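Local structure of phosphoribosylformylglycinamidine synthase, purS subunit (Thermotoga maritima, 1VQ3) at residues Phe16-Ile20 with Glu90-Leu94. The protein is the PurS subunit of phosphoribosylformylglycinamidine synthase, a small alpha/beta protein whose antiparallel sheet and helices come together in a four-chain assembly. Numbering follows the deposited sequence.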
loop_
_atom_site.group_PDB
_atom_site.type_symbol
_atom_site.label_atom_id
_atom_site.label_comp_id
_atom_site.label_asym_id
_atom_site.label_seq_id
_atom_site.Cartn_x
_atom_site.Cartn_y
_atom_site.Cartn_z
ATOM N N PHE C 16 24.111 3.036 5.577
ATOM C CA PHE C 16 22.706 3.308 5.307
ATOM C C PHE C 16 21.958 1.983 5.244
ATOM O O PHE C 16 22.374 1.082 4.512
ATOM C CB PHE C 16 22.556 4.032 3.986
ATOM C CG PHE C 16 23.250 5.350 3.950
ATOM C CD1 PHE C 16 22.602 6.502 4.406
ATOM C CD2 PHE C 16 24.548 5.447 3.472
ATOM C CE1 PHE C 16 23.269 7.736 4.415
ATOM C CE2 PHE C 16 25.223 6.656 3.489
ATOM C CZ PHE C 16 24.581 7.804 3.937
ATOM N N LYS C 17 20.876 1.854 6.008
ATOM C CA LYS C 17 20.198 0.571 6.139
ATOM C C LYS C 17 18.920 0.559 5.290
ATOM O O LYS C 17 18.151 1.552 5.229
ATOM C CB LYS C 17 19.855 0.308 7.603
ATOM C CG LYS C 17 21.031 0.071 8.536
ATOM C CD LYS C 17 21.662 1.335 9.158
ATOM C CE LYS C 17 21.769 1.265 10.723
ATOM N NZ LYS C 17 21.715 -0.116 11.317
ATOM N N PHE C 18 18.711 -0.535 4.589
ATOM C CA PHE C 18 17.533 -0.659 3.726
ATOM C C PHE C 18 16.827 -2.008 3.926
ATOM O O PHE C 18 17.446 -3.039 4.282
ATOM C CB PHE C 18 17.927 -0.541 2.256
ATOM C CG PHE C 18 18.537 0.790 1.871
ATOM C CD1 PHE C 18 17.744 1.840 1.495
ATOM C CD2 PHE C 18 19.916 0.971 1.890
ATOM C CE1 PHE C 18 18.289 3.019 1.137
ATOM C CE2 PHE C 18 20.482 2.150 1.518
ATOM C CZ PHE C 18 19.700 3.186 1.145
ATOM N N ALA C 19 15.534 -2.010 3.586
ATOM C CA ALA C 19 14.804 -3.211 3.361
ATOM C C ALA C 19 14.382 -3.288 1.907
ATOM O O ALA C 19 13.918 -2.303 1.298
ATOM C CB ALA C 19 13.601 -3.289 4.249
ATOM N N ILE C 20 14.462 -4.495 1.375
ATOM C CA ILE C 20 14.030 -4.800 -0.007
ATOM C C ILE C 20 12.923 -5.849 0.104
ATOM O O ILE C 20 13.148 -6.968 0.618
ATOM C CB ILE C 20 15.172 -5.328 -0.844
ATOM C CG1 ILE C 20 16.461 -4.472 -0.726
ATOM C CG2 ILE C 20 14.728 -5.510 -2.293
ATOM C CD1 ILE C 20 17.699 -5.205 -1.136
ATOM N N GLU C 90 10.556 -3.536 -3.995
ATOM C CA GLU C 90 10.434 -2.234 -3.419
ATOM C C GLU C 90 11.517 -2.079 -2.390
ATOM O O GLU C 90 11.773 -3.013 -1.638
ATOM C CB GLU C 90 9.100 -2.109 -2.705
ATOM C CG GLU C 90 7.923 -2.045 -3.627
ATOM C CD GLU C 90 6.598 -2.247 -2.900
ATOM O OE1 GLU C 90 6.303 -3.399 -2.572
ATOM O OE2 GLU C 90 5.859 -1.251 -2.696
ATOM N N VAL C 91 12.152 -0.915 -2.395
ATOM C CA VAL C 91 13.196 -0.549 -1.452
ATOM C C VAL C 91 12.686 0.545 -0.500
ATOM O O VAL C 91 12.119 1.512 -0.929
ATOM C CB VAL C 91 14.396 0.005 -2.199
ATOM C CG1 VAL C 91 15.506 0.389 -1.258
ATOM C CG2 VAL C 91 14.930 -1.008 -3.241
ATOM N N ARG C 92 12.928 0.382 0.784
ATOM C CA ARG C 92 12.712 1.416 1.713
ATOM C C ARG C 92 13.870 1.532 2.694
ATOM O O ARG C 92 14.548 0.525 2.990
ATOM C CB ARG C 92 11.404 1.174 2.433
ATOM C CG ARG C 92 11.336 0.010 3.358
ATOM C CD ARG C 92 9.907 -0.300 3.758
ATOM N NE ARG C 92 9.910 -1.318 4.787
ATOM C CZ ARG C 92 10.099 -2.621 4.563
ATOM N NH1 ARG C 92 10.222 -3.120 3.325
ATOM N NH2 ARG C 92 10.130 -3.454 5.587
ATOM N N GLU C 93 14.086 2.750 3.183
ATOM C CA GLU C 93 15.082 2.991 4.213
ATOM C C GLU C 93 14.588 2.365 5.498
ATOM O O GLU C 93 13.381 2.378 5.790
ATOM C CB GLU C 93 15.226 4.490 4.494
ATOM C CG GLU C 93 15.619 5.314 3.295
ATOM C CD GLU C 93 15.588 6.829 3.564
ATOM O OE1 GLU C 93 15.390 7.272 4.729
ATOM O OE2 GLU C 93 15.750 7.554 2.572
ATOM N N LEU C 94 15.509 1.833 6.278
ATOM C CA LEU C 94 15.203 1.346 7.608
ATOM C C LEU C 94 15.908 2.209 8.649
ATOM O O LEU C 94 16.863 2.912 8.310
ATOM C CB LEU C 94 15.725 -0.068 7.783
ATOM C CG LEU C 94 14.893 -1.219 7.151
ATOM C CD1 LEU C 94 15.630 -2.520 7.440
ATOM C CD2 LEU C 94 13.535 -1.239 7.695
ATOM O OXT LEU C 94 15.557 2.153 9.843
#
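R92 O takes the shortest polar bond between the two strands, 2.8 Å from A19 N, and the CA of F18 approaches the same oxygen at 3.3 Å. In return R92 N gives its hydrogen to A19 O at 2.9 Å, which makes A19 and R92 a hydrogen-bonded antiparallel pair between non-hydrogen-bonded neighbours, F18 with E93 and I20 with V91. A third bond, from N of the C-terminal residue L94 to K17 O, is almost straight at hydrogen (176°), yet the donor stands 47° out of the carbonyl plane. The methyl of A19 lies against one face of the R92 guanidinium, offset toward its rim, with CB 3.5 Å from NH1. R92 reaches it because CG sits between the backbone N and carbonyl carbon (chi1 68°); the chain runs extended to NE and turns only at its last torsion, which brings a face of the guanidinium to the methyl. L94 flanks the same methyl, its CG 3.8 Å from A19 CB. On the other face of the sheet, shared with I20, V91 CG1, anti to its backbone N, meets the F18 ring obliquely at CD1 (3.8 Å). E93, whose side chain diverges from F18, only brushes CE1 of that ring with its CG. Strand 15-24 is central in the three-stranded antiparallel sheet: 87-93 pairs along one side, 51-62 along the other, where F18 bonds L59 through the backbone. Helix 66-81 packs under the F18 and V91 face through V73 and Y70, whereas on the A19 face R92 NH2 forms a salt bridge with D21 of a second subunit, tying this strand pair into the assembly.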